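PDB 1R0K: 1-deoxy-D-xylulose 5-phosphate reductoisomerase, which catalyses the NADPH-dependent rearrangement and reduction of 1-deoxy-D-xylulose 5-phosphate to 2-C-methyl-D-erythritol 4-phosphate, an early step of isoprenoid biosynthesis that requires a divalent metal ion. Local coordinates for residues B[14-19]-B[264-269]; B[7-12]-B[22-27]; B[145-150]-B[155-160]; B[96-101]-B[271-276]. All coordinates share one frame; numbering follows the deposited sequence.

Contact 1 (B[14-19]-B[264-269]); sequences GSIGHS and PDMRTP
The flat guanidinium of R267, whose aliphatic stem lies against S19, meets the carboxylate of D265 at its edge and in its plane. The grip is side-on: NH2 of R267 reaches the syn lone pair of D265 OD2 at 2.8 Å, while NE bonds to D265 OD1 at 3.1 Å. That same OD1 also accepts R267 N at 2.9 Å, on its anti side, so D265 caps the turn leading into helix 267-275 and at the same time holds the guanidinium. On the other segment the H18 ring has G14 O over one face, toward the rim.

Between the segments there is only van der Waals packing. R267 CG sits 3.8 Å from S19 O and 4.0 Å from S19 CB; separately, I16 CD1 meets the methyl CE of M266 at 3.7 Å, the two side chains crossing obliquely. Bends at chi2 (-58°) and chi3 (-67°) fold the methionine back and present CE to the isoleucine. An alanine in place of R267 would probably leave the D265 carboxylate without its charged mate and S19 without the stem that packs on it.

G14, S15 and I16 belong to the predicted NADPH site at the start of helix 15-25, as in a Rossmann fold, and M266 also touches S151, a predicted substrate ligand on helix 151-159. R267 has a second anionic partner, D22, farther along helix 15-25. The contact thus sets the N-terminal part of that helix beside the start of helix 267-275, whose I270 packs on both I16 and S19.

Contact 2 (B[7-12]-B[22-27]); sequences VTVLGA and DLIERN
This is a buried, wholly apolar strand-to-helix contact in which V7 and V9 of strand 5-10 both lean on I24, near the C-terminal end of helix 15-25. All three side chains set out toward the opposite segment. The isoleucine does its touching with one atom: CD1 lies 3.9 Å from V7 CG2 and 3.8 Å from V9 CG2, bridging two residues on the same side of the strand. V7 and I24 come tip to tip, whereas V9 and I24 slide past each other in opposite directions. An extended chi2 of 174° carries CD1 of I24 out to the strand. In V7, chi1 of -59° tucks CG2 between the backbone N and the carbonyl carbon, and it is this branch that faces the helix.

Strand 5-10 and helix 15-25 are the first two elements of a beta-alpha-beta unit completed by strand 31-38, the opening unit of the Rossmann-type NADPH-binding domain. G11 follows the strand with backbone angles at which any side chain would collide with the carbonyl oxygen of L10, which calls for glycine in the turn toward the predicted cofactor residues T13 to I16. The strand lies inside the parallel sheet, between 31-38 and 96-99; V7 also packs on W96 and V9 on M98.

Toward the end of the helix, N27 ND2 donates to L23 O at 2.8 Å, with the donor in the carbonyl plane. D22 is gripped side-on by R26, through a straight bond of 2.7 Å from NE to OD2, which it meets from above the carboxylate plane, and a longer one from NH2 to OD1.

Contact 3 (B[145-150]-B[155-160]); sequences TLLPVD and AIFQCF
A chi1 of -172° swings the F157 ring out from helix 151-159, away from its own backbone N, onto L147 and P148 of strand 145-148, the outermost strand on one side of the parallel Rossmann-type sheet. In L147, chi1 of -53° sets CG beside the backbone N; CD1 is the extended branch, and the other methyl, CD2, turns to the far end of the phenyl ring. Strand and helix follow one another in the chain through the short connection V149-D150, and their axes run at 124° to each other, approaching to 8.8 Å.

The phenyl ring is touched at both ends. Near its root the P148 ring crosses the phenylalanine side chain at about a right angle, with CG 3.9 Å from F157 CB and CD 3.6 Å from F157 CD2. An alanine in place of F157 would probably open a gap beside P148 and leave the CD2 methyl of L147 without its aromatic partner. The phenyl group also meets the rings of H162 and H272, the latter on helix 267-275, so it fills a junction between the end of the sheet and two helices.

D150, at the N-cap position of helix 151-159, is a predicted manganese ligand, as is E152, in the first turn of the helix; F157 packs on the strand that leads through V149 to D150. P148 O accepts from N154 ND2, a further tie between strand and helix. At the other end of the phenylalanine ring, L147 CD2 lies 3.5 Å from F157 CZ and 4.0 Å from both CE1 and CE2.

Contact 4 (B[96-101]-B[271-276]); sequences WTMAAI and GHTLAW
Helix 267-275 packs on the parallel Rossmann-type sheet here, its residues T273 and L274 meeting the indole of W96 on the buried strand 96-99. L274 lays its CD1 methyl over the six-membered ring in a CH-pi contact, 3.5 Å from the centroid and only 6° off the ring normal. The leucine crosses the indole at about a right angle; its chi1 sends CG out opposite the backbone N, and the turn at chi2 (56°) brings CD1 over the ring. On the opposite face the backbone N of M98 lies 4.0 Å above the plane, toward the rim.

The pyrrole side of W96 bonds to the helix backbone: NE1 donates to T273 O at 2.9 Å. The bond is bent, with an N-H...O angle of 140°, and the donor stands well above the carbonyl plane. The buried indole N-H thus finds an acceptor in the helix itself. Helix and strand run roughly antiparallel, and their axes come within 9.7 Å.

Although the helix lies about 170 residues later in the sequence, it rests on the Rossmann-type sheet, beside helix 15-25, whose start holds predicted NADPH residues. T273 OG1 lies in the indole plane, 3.5 Å from W96 CZ2, while its hydrogen-bonding partner is I270 O in the preceding turn. M98, on the same strand, touches I16 and T20 of helix 15-25.

From the N terminus, contact 2 closes first, a short loop tying strand 5-10 to the helix that follows it. Contact 1 starts at the beginning of that helix and closes only at 264-269, so it crosses contact 2 along the chain; a salt bridge joins the two. Contact 4 opens at strand 96-99, beside strand 5-10 in the sheet, and closes at 271-276, crossing contact 1. The local loop of contact 3 falls inside the spans of both contacts 1 and 4. Together the long-range pair brings helix 267-275 back to the Rossmann-type sheet, against helix 15-25 and strands 96-99 and 145-148.

Contact 1 (B[14-19]-B[264-269])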
loop_
_atom_site.group_PDB
_atom_site.type_symbol
_atom_site.label_atom_id
_atom_site.label_comp_id
_atom_site.label_asym_id
_atom_site.label_seq_id
_atom_site.Cartn_x
_atom_site.Cartn_y
_atom_site.Cartn_z
ATOM N N GLY B 14 10.291 -27.738 4.248
ATOM C CA GLY B 14 9.117 -27.557 3.413
ATOM C C GLY B 14 9.396 -26.393 2.479
ATOM O O GLY B 14 10.523 -25.902 2.448
ATOM N N SER B 15 8.400 -25.938 1.725
ATOM C CA SER B 15 8.612 -24.822 0.803
ATOM C C SER B 15 8.944 -23.523 1.538
ATOM O O SER B 15 9.842 -22.788 1.128
ATOM C CB SER B 15 7.382 -24.615 -0.091
ATOM O OG SER B 15 6.221 -24.392 0.683
ATOM N N ILE B 16 8.222 -23.235 2.618
ATOM C CA ILE B 16 8.487 -22.017 3.386
ATOM C C ILE B 16 9.902 -22.075 3.964
ATOM O O ILE B 16 10.650 -21.100 3.900
ATOM C CB ILE B 16 7.477 -21.846 4.550
ATOM C CG1 ILE B 16 6.064 -21.618 3.997
ATOM C CG2 ILE B 16 7.905 -20.682 5.451
ATOM C CD1 ILE B 16 5.876 -20.296 3.267
ATOM N N GLY B 17 10.260 -23.228 4.524
ATOM C CA GLY B 17 11.580 -23.400 5.106
ATOM C C GLY B 17 12.693 -23.207 4.094
ATOM O O GLY B 17 13.707 -22.574 4.387
ATOM N N HIS B 18 12.508 -23.765 2.903
ATOM C CA HIS B 18 13.497 -23.628 1.844
ATOM C C HIS B 18 13.661 -22.167 1.451
ATOM O O HIS B 18 14.779 -21.683 1.282
ATOM C CB HIS B 18 13.081 -24.446 0.622
ATOM C CG HIS B 18 13.419 -25.899 0.727
ATOM N ND1 HIS B 18 12.904 -26.846 -0.131
ATOM C CD2 HIS B 18 14.239 -26.567 1.575
ATOM C CE1 HIS B 18 13.393 -28.034 0.182
ATOM N NE2 HIS B 18 14.205 -27.892 1.214
ATOM N N SER B 19 12.540 -21.466 1.304
ATOM C CA SER B 19 12.576 -20.055 0.935
ATOM C C SER B 19 13.224 -19.245 2.049
ATOM O O SER B 19 13.953 -18.283 1.792
ATOM C CB SER B 19 11.160 -19.535 0.676
ATOM O OG SER B 19 10.580 -20.163 -0.457
ATOM N N PRO B 264 4.370 -13.795 -7.031
ATOM C CA PRO B 264 4.008 -14.778 -6.006
ATOM C C PRO B 264 5.146 -15.340 -5.142
ATOM O O PRO B 264 4.898 -16.129 -4.229
ATOM C CB PRO B 264 3.309 -15.863 -6.820
ATOM C CG PRO B 264 4.055 -15.825 -8.116
ATOM C CD PRO B 264 4.192 -14.353 -8.385
ATOM N N ASP B 265 6.383 -14.936 -5.425
ATOM C CA ASP B 265 7.548 -15.417 -4.677
ATOM C C ASP B 265 7.366 -15.215 -3.170
ATOM O O ASP B 265 7.251 -14.081 -2.693
ATOM C CB ASP B 265 8.799 -14.670 -5.136
ATOM C CG ASP B 265 10.084 -15.406 -4.796
ATOM O OD1 ASP B 265 10.191 -15.957 -3.680
ATOM O OD2 ASP B 265 10.995 -15.417 -5.651
ATOM N N MET B 266 7.364 -16.312 -2.420
ATOM C CA MET B 266 7.180 -16.233 -0.977
ATOM C C MET B 266 8.355 -15.587 -0.252
ATOM O O MET B 266 8.268 -15.304 0.942
ATOM C CB MET B 266 6.903 -17.622 -0.399
ATOM C CG MET B 266 5.493 -18.135 -0.666
ATOM S SD MET B 266 4.216 -17.017 -0.015
ATOM C CE MET B 266 4.469 -17.181 1.774
ATOM N N ARG B 267 9.460 -15.359 -0.958
ATOM C CA ARG B 267 10.603 -14.714 -0.319
ATOM C C ARG B 267 10.286 -13.248 -0.038
ATOM O O ARG B 267 10.947 -12.611 0.779
ATOM C CB ARG B 267 11.865 -14.833 -1.185
ATOM C CG ARG B 267 12.509 -16.217 -1.101
ATOM C CD ARG B 267 13.693 -16.366 -2.041
ATOM N NE ARG B 267 13.285 -16.264 -3.439
ATOM C CZ ARG B 267 14.091 -16.499 -4.470
ATOM N NH1 ARG B 267 15.353 -16.854 -4.254
ATOM N NH2 ARG B 267 13.644 -16.358 -5.714
ATOM N N THR B 268 9.273 -12.708 -0.708
ATOM C CA THR B 268 8.912 -11.315 -0.464
ATOM C C THR B 268 8.291 -11.192 0.929
ATOM O O THR B 268 8.770 -10.418 1.749
ATOM C CB THR B 268 7.957 -10.768 -1.548
ATOM O OG1 THR B 268 8.674 -10.663 -2.786
ATOM C CG2 THR B 268 7.427 -9.383 -1.154
ATOM N N PRO B 269 7.213 -11.943 1.212
ATOM C CA PRO B 269 6.644 -11.821 2.560
ATOM C C PRO B 269 7.610 -12.350 3.633
ATOM O O PRO B 269 7.701 -11.790 4.721
ATOM C CB PRO B 269 5.346 -12.635 2.470
ATOM C CG PRO B 269 5.636 -13.633 1.362
ATOM C CD PRO B 269 6.340 -12.760 0.351
#

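Contact 2 (B[7-12]-B[22-27])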
loop_
_atom_site.group_PDB
_atom_site.type_symbol
_atom_site.label_atom_id
_atom_site.label_comp_id
_atom_site.label_asym_id
_atom_site.label_seq_id
_atom_site.Cartn_x
_atom_site.Cartn_y
_atom_site.Cartn_z
ATOM N N VAL B 7 18.781 -16.999 14.539
ATOM C CA VAL B 7 17.548 -17.458 13.918
ATOM C C VAL B 7 17.321 -18.962 14.021
ATOM O O VAL B 7 18.263 -19.762 13.983
ATOM C CB VAL B 7 17.504 -17.081 12.423
ATOM C CG1 VAL B 7 17.621 -15.581 12.259
ATOM C CG2 VAL B 7 18.628 -17.785 11.672
ATOM N N THR B 8 16.055 -19.335 14.157
ATOM C CA THR B 8 15.661 -20.731 14.225
ATOM C C THR B 8 14.531 -20.939 13.234
ATOM O O THR B 8 13.613 -20.121 13.141
ATOM C CB THR B 8 15.188 -21.125 15.637
ATOM O OG1 THR B 8 16.328 -21.343 16.475
ATOM C CG2 THR B 8 14.345 -22.392 15.594
ATOM N N VAL B 9 14.614 -22.026 12.480
ATOM C CA VAL B 9 13.588 -22.334 11.502
ATOM C C VAL B 9 12.922 -23.657 11.855
ATOM O O VAL B 9 13.538 -24.722 11.769
ATOM C CB VAL B 9 14.172 -22.428 10.084
ATOM C CG1 VAL B 9 13.047 -22.637 9.069
ATOM C CG2 VAL B 9 14.959 -21.169 9.766
ATOM N N LEU B 10 11.669 -23.572 12.281
ATOM C CA LEU B 10 10.892 -24.754 12.629
ATOM C C LEU B 10 10.191 -25.172 11.337
ATOM O O LEU B 10 9.315 -24.463 10.850
ATOM C CB LEU B 10 9.870 -24.402 13.713
ATOM C CG LEU B 10 10.457 -23.721 14.955
ATOM C CD1 LEU B 10 9.331 -23.356 15.903
ATOM C CD2 LEU B 10 11.466 -24.657 15.644
ATOM N N GLY B 11 10.589 -26.316 10.783
ATOM C CA GLY B 11 10.010 -26.784 9.533
ATOM C C GLY B 11 10.828 -26.161 8.414
ATOM O O GLY B 11 10.308 -25.435 7.571
ATOM N N ALA B 12 12.124 -26.459 8.408
ATOM C CA ALA B 12 13.043 -25.890 7.433
ATOM C C ALA B 12 13.155 -26.611 6.098
ATOM O O ALA B 12 13.859 -26.139 5.210
ATOM C CB ALA B 12 14.423 -25.776 8.059
ATOM N N ASP B 22 16.989 -19.814 1.982
ATOM C CA ASP B 22 17.548 -19.121 0.828
ATOM C C ASP B 22 17.980 -17.720 1.263
ATOM O O ASP B 22 19.112 -17.304 1.020
ATOM C CB ASP B 22 16.500 -19.017 -0.288
ATOM C CG ASP B 22 17.035 -18.322 -1.536
ATOM O OD1 ASP B 22 17.612 -19.006 -2.409
ATOM O OD2 ASP B 22 16.884 -17.085 -1.640
ATOM N N LEU B 23 17.082 -16.999 1.927
ATOM C CA LEU B 23 17.390 -15.643 2.368
ATOM C C LEU B 23 18.435 -15.604 3.475
ATOM O O LEU B 23 19.286 -14.716 3.500
ATOM C CB LEU B 23 16.112 -14.927 2.833
ATOM C CG LEU B 23 15.019 -14.778 1.767
ATOM C CD1 LEU B 23 13.912 -13.860 2.290
ATOM C CD2 LEU B 23 15.619 -14.198 0.495
ATOM N N ILE B 24 18.371 -16.564 4.394
ATOM C CA ILE B 24 19.336 -16.615 5.491
ATOM C C ILE B 24 20.752 -16.873 4.967
ATOM O O ILE B 24 21.705 -16.208 5.368
ATOM C CB ILE B 24 18.975 -17.731 6.506
ATOM C CG1 ILE B 24 17.678 -17.369 7.235
ATOM C CG2 ILE B 24 20.118 -17.920 7.508
ATOM C CD1 ILE B 24 17.153 -18.460 8.145
ATOM N N GLU B 25 20.880 -17.831 4.059
ATOM C CA GLU B 25 22.187 -18.174 3.518
ATOM C C GLU B 25 22.840 -17.107 2.637
ATOM O O GLU B 25 24.052 -17.147 2.409
ATOM C CB GLU B 25 22.095 -19.519 2.807
ATOM C CG GLU B 25 21.945 -20.659 3.811
ATOM C CD GLU B 25 21.878 -22.017 3.161
ATOM O OE1 GLU B 25 20.756 -22.488 2.865
ATOM O OE2 GLU B 25 22.957 -22.606 2.939
ATOM N N ARG B 26 22.046 -16.151 2.163
ATOM C CA ARG B 26 22.563 -15.043 1.359
ATOM C C ARG B 26 23.016 -13.961 2.334
ATOM O O ARG B 26 23.514 -12.910 1.931
ATOM C CB ARG B 26 21.465 -14.455 0.466
ATOM C CG ARG B 26 20.912 -15.403 -0.571
ATOM C CD ARG B 26 19.691 -14.814 -1.267
ATOM N NE ARG B 26 19.147 -15.752 -2.241
ATOM C CZ ARG B 26 19.697 -16.001 -3.424
ATOM N NH1 ARG B 26 20.805 -15.371 -3.788
ATOM N NH2 ARG B 26 19.151 -16.898 -4.231
ATOM N N ASN B 27 22.841 -14.229 3.624
ATOM C CA ASN B 27 23.191 -13.259 4.651
ATOM C C ASN B 27 23.734 -13.904 5.921
ATOM O O ASN B 27 23.362 -13.520 7.030
ATOM C CB ASN B 27 21.950 -12.430 4.989
ATOM C CG ASN B 27 21.444 -11.634 3.804
ATOM O OD1 ASN B 27 22.004 -10.592 3.465
ATOM N ND2 ASN B 27 20.388 -12.127 3.157
#

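Contact 3 (B[145-150]-B[155-160])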
loop_
_atom_site.group_PDB
_atom_site.type_symbol
_atom_site.label_atom_id
_atom_site.label_comp_id
_atom_site.label_asym_id
_atom_site.label_seq_id
_atom_site.Cartn_x
_atom_site.Cartn_y
_atom_site.Cartn_z
ATOM N N THR B 145 6.890 -10.249 19.254
ATOM C CA THR B 145 6.673 -9.568 17.992
ATOM C C THR B 145 6.198 -10.668 17.052
ATOM O O THR B 145 6.985 -11.526 16.648
ATOM C CB THR B 145 7.963 -8.957 17.432
ATOM O OG1 THR B 145 8.428 -7.935 18.321
ATOM C CG2 THR B 145 7.706 -8.351 16.053
ATOM N N LEU B 146 4.909 -10.655 16.722
ATOM C CA LEU B 146 4.344 -11.675 15.840
ATOM C C LEU B 146 4.183 -11.148 14.413
ATOM O O LEU B 146 3.469 -10.171 14.181
ATOM C CB LEU B 146 2.984 -12.129 16.382
ATOM C CG LEU B 146 2.357 -13.319 15.665
ATOM C CD1 LEU B 146 3.170 -14.567 15.965
ATOM C CD2 LEU B 146 0.912 -13.490 16.121
ATOM N N LEU B 147 4.847 -11.797 13.460
ATOM C CA LEU B 147 4.779 -11.373 12.069
ATOM C C LEU B 147 4.203 -12.489 11.203
ATOM O O LEU B 147 4.799 -13.557 11.080
ATOM C CB LEU B 147 6.179 -10.994 11.579
ATOM C CG LEU B 147 6.908 -9.976 12.466
ATOM C CD1 LEU B 147 8.385 -9.891 12.072
ATOM C CD2 LEU B 147 6.226 -8.613 12.347
ATOM N N PRO B 148 3.027 -12.253 10.594
ATOM C CA PRO B 148 2.373 -13.252 9.739
ATOM C C PRO B 148 3.133 -13.452 8.431
ATOM O O PRO B 148 3.497 -12.485 7.761
ATOM C CB PRO B 148 0.985 -12.664 9.526
ATOM C CG PRO B 148 1.268 -11.169 9.508
ATOM C CD PRO B 148 2.241 -11.007 10.659
ATOM N N VAL B 149 3.342 -14.714 8.069
ATOM C CA VAL B 149 4.094 -15.070 6.870
ATOM C C VAL B 149 3.294 -15.263 5.583
ATOM O O VAL B 149 3.757 -14.896 4.501
ATOM C CB VAL B 149 4.917 -16.349 7.132
ATOM C CG1 VAL B 149 5.579 -16.834 5.842
ATOM C CG2 VAL B 149 5.973 -16.064 8.193
ATOM N N ASP B 150 2.102 -15.840 5.687
ATOM C CA ASP B 150 1.298 -16.091 4.498
ATOM C C ASP B 150 0.961 -14.824 3.704
ATOM O O ASP B 150 0.805 -13.743 4.267
ATOM C CB ASP B 150 0.043 -16.881 4.880
ATOM C CG ASP B 150 0.375 -18.290 5.364
ATOM O OD1 ASP B 150 1.494 -18.773 5.070
ATOM O OD2 ASP B 150 -0.474 -18.923 6.026
ATOM N N ALA B 155 0.486 -9.170 3.532
ATOM C CA ALA B 155 0.069 -8.024 2.730
ATOM C C ALA B 155 -0.742 -7.078 3.611
ATOM O O ALA B 155 -0.563 -5.859 3.567
ATOM C CB ALA B 155 -0.778 -8.493 1.549
ATOM N N ILE B 156 -1.646 -7.645 4.404
ATOM C CA ILE B 156 -2.462 -6.830 5.299
ATOM C C ILE B 156 -1.551 -6.142 6.307
ATOM O O ILE B 156 -1.658 -4.938 6.543
ATOM C CB ILE B 156 -3.496 -7.681 6.043
ATOM C CG1 ILE B 156 -4.492 -8.268 5.031
ATOM C CG2 ILE B 156 -4.223 -6.824 7.085
ATOM C CD1 ILE B 156 -5.433 -9.308 5.611
ATOM N N PHE B 157 -0.638 -6.912 6.884
ATOM C CA PHE B 157 0.292 -6.374 7.857
ATOM C C PHE B 157 1.086 -5.168 7.317
ATOM O O PHE B 157 1.274 -4.170 8.027
ATOM C CB PHE B 157 1.244 -7.478 8.311
ATOM C CG PHE B 157 2.122 -7.076 9.444
ATOM C CD1 PHE B 157 3.261 -6.311 9.219
ATOM C CD2 PHE B 157 1.799 -7.437 10.746
ATOM C CE1 PHE B 157 4.062 -5.915 10.276
ATOM C CE2 PHE B 157 2.595 -7.043 11.809
ATOM C CZ PHE B 157 3.728 -6.281 11.573
ATOM N N GLN B 158 1.543 -5.252 6.069
ATOM C CA GLN B 158 2.315 -4.163 5.463
ATOM C C GLN B 158 1.481 -2.913 5.172
ATOM O O GLN B 158 2.027 -1.843 4.943
ATOM C CB GLN B 158 2.986 -4.633 4.165
ATOM C CG GLN B 158 4.097 -5.666 4.377
ATOM C CD GLN B 158 4.921 -5.920 3.126
ATOM O OE1 GLN B 158 5.296 -4.985 2.417
ATOM N NE2 GLN B 158 5.228 -7.191 2.861
ATOM N N CYS B 159 0.160 -3.057 5.186
ATOM C CA CYS B 159 -0.747 -1.944 4.915
ATOM C C CYS B 159 -1.578 -1.552 6.139
ATOM O O CYS B 159 -2.420 -0.660 6.053
ATOM C CB CYS B 159 -1.720 -2.325 3.793
ATOM S SG CYS B 159 -0.951 -2.831 2.240
ATOM N N PHE B 160 -1.330 -2.213 7.266
ATOM C CA PHE B 160 -2.079 -2.011 8.511
ATOM C C PHE B 160 -1.524 -0.952 9.465
ATOM O O PHE B 160 -0.318 -0.854 9.668
ATOM C CB PHE B 160 -2.163 -3.355 9.253
ATOM C CG PHE B 160 -3.175 -3.386 10.367
ATOM C CD1 PHE B 160 -4.516 -3.637 10.097
ATOM C CD2 PHE B 160 -2.786 -3.167 11.689
ATOM C CE1 PHE B 160 -5.465 -3.671 11.128
ATOM C CE2 PHE B 160 -3.723 -3.198 12.728
ATOM C CZ PHE B 160 -5.069 -3.451 12.445
#

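Contact 4 (B[96-101]-B[271-276])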
loop_
_atom_site.group_PDB
_atom_site.type_symbol
_atom_site.label_atom_id
_atom_site.label_comp_id
_atom_site.label_asym_id
_atom_site.label_seq_id
_atom_site.Cartn_x
_atom_site.Cartn_y
_atom_site.Cartn_z
ATOM N N TRP B 96 14.947 -14.538 16.238
ATOM C CA TRP B 96 13.971 -14.627 15.164
ATOM C C TRP B 96 13.661 -16.091 14.906
ATOM O O TRP B 96 14.566 -16.888 14.659
ATOM C CB TRP B 96 14.520 -13.992 13.890
ATOM C CG TRP B 96 13.506 -13.845 12.803
ATOM C CD1 TRP B 96 12.615 -12.823 12.648
ATOM C CD2 TRP B 96 13.293 -14.735 11.699
ATOM N NE1 TRP B 96 11.866 -13.015 11.510
ATOM C CE2 TRP B 96 12.260 -14.180 10.910
ATOM C CE3 TRP B 96 13.878 -15.946 11.299
ATOM C CZ2 TRP B 96 11.797 -14.795 9.739
ATOM C CZ3 TRP B 96 13.418 -16.561 10.135
ATOM C CH2 TRP B 96 12.386 -15.982 9.368
ATOM N N THR B 97 12.380 -16.437 14.963
ATOM C CA THR B 97 11.948 -17.813 14.756
ATOM C C THR B 97 10.909 -17.943 13.662
ATOM O O THR B 97 9.863 -17.300 13.709
ATOM C CB THR B 97 11.317 -18.415 16.036
ATOM O OG1 THR B 97 12.277 -18.410 17.096
ATOM C CG2 THR B 97 10.846 -19.852 15.780
ATOM N N MET B 98 11.201 -18.781 12.675
ATOM C CA MET B 98 10.255 -19.037 11.603
ATOM C C MET B 98 9.480 -20.266 12.066
ATOM O O MET B 98 10.045 -21.352 12.187
ATOM C CB MET B 98 10.990 -19.332 10.288
ATOM C CG MET B 98 10.104 -19.915 9.190
ATOM S SD MET B 98 8.632 -18.928 8.817
ATOM C CE MET B 98 9.347 -17.650 7.832
ATOM N N ALA B 99 8.195 -20.085 12.356
ATOM C CA ALA B 99 7.348 -21.181 12.811
ATOM C C ALA B 99 6.643 -21.738 11.588
ATOM O O ALA B 99 5.571 -21.264 11.210
ATOM C CB ALA B 99 6.334 -20.676 13.812
ATOM N N ALA B 100 7.245 -22.753 10.977
ATOM C CA ALA B 100 6.685 -23.330 9.769
ATOM C C ALA B 100 6.312 -24.806 9.850
ATOM O O ALA B 100 6.133 -25.455 8.823
ATOM C CB ALA B 100 7.638 -23.089 8.606
ATOM N N ILE B 101 6.209 -25.341 11.061
ATOM C CA ILE B 101 5.804 -26.734 11.235
ATOM C C ILE B 101 4.290 -26.721 11.025
ATOM O O ILE B 101 3.586 -25.992 11.713
ATOM C CB ILE B 101 6.104 -27.237 12.665
ATOM C CG1 ILE B 101 7.616 -27.219 12.919
ATOM C CG2 ILE B 101 5.549 -28.655 12.848
ATOM C CD1 ILE B 101 7.991 -27.470 14.364
ATOM N N GLY B 271 10.896 -12.358 3.459
ATOM C CA GLY B 271 11.920 -11.334 3.579
ATOM C C GLY B 271 11.438 -10.181 4.446
ATOM O O GLY B 271 12.215 -9.577 5.184
ATOM N N HIS B 272 10.150 -9.868 4.355
ATOM C CA HIS B 272 9.591 -8.788 5.160
ATOM C C HIS B 272 9.628 -9.146 6.644
ATOM O O HIS B 272 9.982 -8.310 7.474
ATOM C CB HIS B 272 8.143 -8.481 4.723
ATOM C CG HIS B 272 7.365 -7.665 5.714
ATOM N ND1 HIS B 272 6.715 -8.225 6.793
ATOM C CD2 HIS B 272 7.145 -6.330 5.796
ATOM C CE1 HIS B 272 6.127 -7.272 7.497
ATOM N NE2 HIS B 272 6.374 -6.114 6.914
ATOM N N THR B 273 9.277 -10.383 6.985
ATOM C CA THR B 273 9.268 -10.767 8.393
ATOM C C THR B 273 10.679 -10.939 8.935
ATOM O O THR B 273 10.934 -10.696 10.111
ATOM C CB THR B 273 8.471 -12.079 8.632
ATOM O OG1 THR B 273 9.171 -13.186 8.057
ATOM C CG2 THR B 273 7.083 -11.985 8.003
ATOM N N LEU B 274 11.597 -11.348 8.064
ATOM C CA LEU B 274 12.983 -11.558 8.464
ATOM C C LEU B 274 13.709 -10.236 8.735
ATOM O O LEU B 274 14.432 -10.107 9.723
ATOM C CB LEU B 274 13.719 -12.372 7.384
ATOM C CG LEU B 274 15.184 -12.712 7.680
ATOM C CD1 LEU B 274 15.281 -13.458 9.008
ATOM C CD2 LEU B 274 15.769 -13.547 6.547
ATOM N N ALA B 275 13.497 -9.242 7.879
ATOM C CA ALA B 275 14.157 -7.950 8.047
ATOM C C ALA B 275 13.455 -6.990 9.014
ATOM O O ALA B 275 14.100 -6.109 9.587
ATOM C CB ALA B 275 14.321 -7.275 6.686
ATOM N N TRP B 276 12.144 -7.153 9.189
ATOM C CA TRP B 276 11.364 -6.273 10.067
ATOM C C TRP B 276 12.145 -5.907 11.330
ATOM O O TRP B 276 12.740 -6.777 11.964
ATOM C CB TRP B 276 10.045 -6.944 10.467
ATOM C CG TRP B 276 9.050 -5.966 10.999
ATOM C CD1 TRP B 276 8.178 -5.204 10.269
ATOM C CD2 TRP B 276 8.890 -5.564 12.362
ATOM N NE1 TRP B 276 7.491 -4.349 11.096
ATOM C CE2 TRP B 276 7.908 -4.548 12.385
ATOM C CE3 TRP B 276 9.485 -5.961 13.567
ATOM C CZ2 TRP B 276 7.507 -3.922 13.570
ATOM C CZ3 TRP B 276 9.087 -5.338 14.747
ATOM C CH2 TRP B 276 8.106 -4.329 14.738
#